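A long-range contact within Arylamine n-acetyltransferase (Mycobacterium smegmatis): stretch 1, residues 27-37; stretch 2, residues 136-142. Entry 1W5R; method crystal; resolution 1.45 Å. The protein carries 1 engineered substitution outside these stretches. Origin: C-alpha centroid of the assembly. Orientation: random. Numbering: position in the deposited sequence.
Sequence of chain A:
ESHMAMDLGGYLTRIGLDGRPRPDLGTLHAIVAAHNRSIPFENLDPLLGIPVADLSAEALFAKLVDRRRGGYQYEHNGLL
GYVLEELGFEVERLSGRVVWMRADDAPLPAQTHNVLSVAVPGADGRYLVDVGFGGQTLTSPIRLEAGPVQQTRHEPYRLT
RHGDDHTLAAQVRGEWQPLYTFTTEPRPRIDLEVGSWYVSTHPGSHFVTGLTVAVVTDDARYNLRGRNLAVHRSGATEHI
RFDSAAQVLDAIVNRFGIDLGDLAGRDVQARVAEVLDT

Stretch 1 27-37: TLHAIVAAHNR
Stretch 2 136-142: QTLTSPI

Residues 27-37 form part of a longer helix, with N-to-O hydrogen bonds such as Val32 N to Leu28 O (3.1 Å) and Asn36 N to Val32 O (2.9 Å). Against it lies an irregular segment, 136-142, nearest in backbone at His29 CA and Ser140 CA, 5.8 Å apart; together the stretches bury 360 Å². The segment runs in the opposite sense along the helix: Leu28 meets Pro141, Asn36 meets Thr137. Pro141 (phi/psi -70/146, C-gamma endo) covers the most surface, its CA-to-CB bond pointing toward the helix. Its apolar ring suits an aromatic face: Pro141 CG sits 3.6 Å from the His29 ring centroid, 7° off the normal, a CH-pi contact, with His29 in the m rotamer (chi1 -76°, chi2 -95°). Leu28 (chi1 t, chi2 p) and Val32 (chi1 t) add apolar surface: Pro141 CB lies 3.7 Å from Leu28 CD2, and Pro141 CD 4.1 Å from Val32 CG2. Val32 CG1 also packs 3.6 Å from Thr139 O. One turn later the CA-to-CB bond of Asn36 (chi1 m) points toward the segment, its amide group packed closely against Thr139 (-110/6, chi1 p) and near Thr137 (chi1 t). No direct hydrogen bond crosses the contact. Instead, one water donates to His29 O (2.7 Å) and Thr139 O (2.8 Å), while another joins His29 ND1 (2.7 Å) to Ser140 OG (2.8 Å; chi1 m).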

# COMPACT_ATOMS: atom_id res chain seq x y z
N THR A 27 5.15 -32.17 9.40
CA THR A 27 6.45 -31.53 9.26
C THR A 27 6.57 -30.85 7.89
O THR A 27 7.08 -29.74 7.80
CB THR A 27 7.60 -32.53 9.45
OG1 THR A 27 7.59 -33.02 10.79
CG2 THR A 27 8.96 -31.88 9.17
N LEU A 28 6.10 -31.53 6.85
CA LEU A 28 6.16 -30.98 5.50
C LEU A 28 5.42 -29.64 5.43
O LEU A 28 5.95 -28.66 4.89
CB LEU A 28 5.62 -31.97 4.47
CG LEU A 28 5.86 -31.63 2.99
CD1 LEU A 28 7.35 -31.51 2.66
CD2 LEU A 28 5.19 -32.68 2.13
N HIS A 29 4.23 -29.59 6.01
CA HIS A 29 3.48 -28.32 6.09
C HIS A 29 4.25 -27.24 6.87
O HIS A 29 4.34 -26.09 6.45
CB HIS A 29 2.11 -28.55 6.73
CG HIS A 29 1.11 -29.19 5.82
ND1 HIS A 29 0.21 -28.46 5.08
CD2 HIS A 29 0.88 -30.49 5.52
CE1 HIS A 29 -0.54 -29.29 4.37
NE2 HIS A 29 -0.15 -30.53 4.62
N ALA A 30 4.80 -27.62 8.03
CA ALA A 30 5.50 -26.65 8.87
C ALA A 30 6.74 -26.09 8.19
O ALA A 30 7.01 -24.89 8.27
CB ALA A 30 5.86 -27.28 10.22
N ILE A 31 7.50 -26.97 7.53
CA ILE A 31 8.72 -26.53 6.85
C ILE A 31 8.41 -25.59 5.68
O ILE A 31 9.05 -24.56 5.54
CB ILE A 31 9.57 -27.73 6.39
CG1 ILE A 31 10.20 -28.42 7.61
CG2 ILE A 31 10.67 -27.29 5.40
CD1 ILE A 31 11.10 -29.58 7.27
N VAL A 32 7.43 -25.94 4.86
CA VAL A 32 7.04 -25.07 3.72
C VAL A 32 6.65 -23.67 4.25
O VAL A 32 7.11 -22.65 3.73
CB VAL A 32 5.89 -25.70 2.89
CG1 VAL A 32 5.27 -24.69 1.90
CG2 VAL A 32 6.39 -26.93 2.13
N ALA A 33 5.83 -23.62 5.30
CA ALA A 33 5.40 -22.34 5.85
C ALA A 33 6.57 -21.53 6.42
O ALA A 33 6.65 -20.31 6.23
CB ALA A 33 4.32 -22.56 6.93
N ALA A 34 7.49 -22.20 7.10
CA ALA A 34 8.63 -21.51 7.69
C ALA A 34 9.59 -21.01 6.62
O ALA A 34 10.09 -19.88 6.68
CB ALA A 34 9.35 -22.45 8.66
N HIS A 35 9.83 -21.85 5.62
CA HIS A 35 10.66 -21.46 4.47
C HIS A 35 10.04 -20.25 3.75
O HIS A 35 10.74 -19.26 3.47
CB HIS A 35 10.83 -22.67 3.55
CG HIS A 35 11.82 -22.46 2.44
ND1 HIS A 35 12.95 -23.25 2.31
CD2 HIS A 35 11.84 -21.59 1.40
CE1 HIS A 35 13.62 -22.88 1.24
NE2 HIS A 35 12.98 -21.87 0.67
N ASN A 36 8.73 -20.30 3.51
CA ASN A 36 8.02 -19.22 2.83
C ASN A 36 8.29 -17.86 3.47
O ASN A 36 8.49 -16.87 2.77
CB ASN A 36 6.50 -19.44 2.92
CG ASN A 36 5.95 -20.46 1.91
OD1 ASN A 36 6.55 -20.76 0.85
ND2 ASN A 36 4.78 -20.96 2.22
N ARG A 37 8.24 -17.81 4.81
CA ARG A 37 8.35 -16.53 5.49
C ARG A 37 9.77 -16.10 5.79
O ARG A 37 9.99 -14.95 6.16
CB ARG A 37 7.53 -16.49 6.80
CG ARG A 37 8.09 -17.34 7.94
CD ARG A 37 7.25 -17.21 9.21
NE ARG A 37 5.93 -17.82 9.07
CZ ARG A 37 5.62 -19.07 9.41
NH1 ARG A 37 4.38 -19.51 9.26
NH2 ARG A 37 6.56 -19.90 9.90
N GLN A 136 3.80 -15.73 -5.84
CA GLN A 136 2.63 -16.60 -5.96
C GLN A 136 2.96 -18.08 -5.71
O GLN A 136 2.21 -18.96 -6.10
CB GLN A 136 1.96 -16.41 -7.34
CG GLN A 136 0.51 -16.91 -7.44
CD GLN A 136 -0.41 -16.30 -6.40
OE1 GLN A 136 -0.97 -17.01 -5.53
NE2 GLN A 136 -0.58 -15.00 -6.46
N THR A 137 4.08 -18.34 -5.04
CA THR A 137 4.48 -19.73 -4.78
C THR A 137 3.50 -20.44 -3.85
O THR A 137 2.86 -19.79 -2.99
CB THR A 137 5.90 -19.81 -4.19
OG1 THR A 137 6.47 -21.09 -4.51
CG2 THR A 137 5.91 -19.56 -2.68
N LEU A 138 3.39 -21.75 -4.02
CA LEU A 138 2.59 -22.57 -3.09
C LEU A 138 3.06 -22.40 -1.65
O LEU A 138 4.25 -22.42 -1.37
CB LEU A 138 2.69 -24.04 -3.45
CG LEU A 138 1.69 -24.60 -4.47
CD1 LEU A 138 2.09 -26.00 -4.90
CD2 LEU A 138 0.28 -24.63 -3.89
N THR A 139 2.09 -22.24 -0.74
CA THR A 139 2.38 -22.04 0.67
C THR A 139 2.00 -23.25 1.52
O THR A 139 2.12 -23.22 2.76
CB THR A 139 1.68 -20.78 1.20
OG1 THR A 139 0.26 -20.94 1.08
CG2 THR A 139 2.18 -19.54 0.42
N SER A 140 1.59 -24.32 0.84
CA SER A 140 1.38 -25.64 1.45
C SER A 140 1.87 -26.66 0.45
O SER A 140 1.86 -26.39 -0.75
CB SER A 140 -0.12 -25.92 1.66
OG SER A 140 -0.75 -24.93 2.43
N PRO A 141 2.23 -27.86 0.92
CA PRO A 141 2.32 -28.97 -0.01
C PRO A 141 0.90 -29.32 -0.45
O PRO A 141 -0.04 -29.17 0.34
CB PRO A 141 2.90 -30.11 0.84
CG PRO A 141 2.51 -29.78 2.23
CD PRO A 141 2.49 -28.28 2.32
N ILE A 142 0.73 -29.75 -1.70
CA ILE A 142 -0.58 -30.23 -2.14
C ILE A 142 -0.42 -31.62 -2.72
O ILE A 142 0.69 -32.02 -3.07
CB ILE A 142 -1.29 -29.28 -3.16
CG1 ILE A 142 -0.54 -29.22 -4.50
CG2 ILE A 142 -1.48 -27.88 -2.55
CD1 ILE A 142 -1.26 -28.45 -5.59
O HOH W 1 2.48 -25.21 4.69
O HOH W 2 -0.07 -25.75 5.07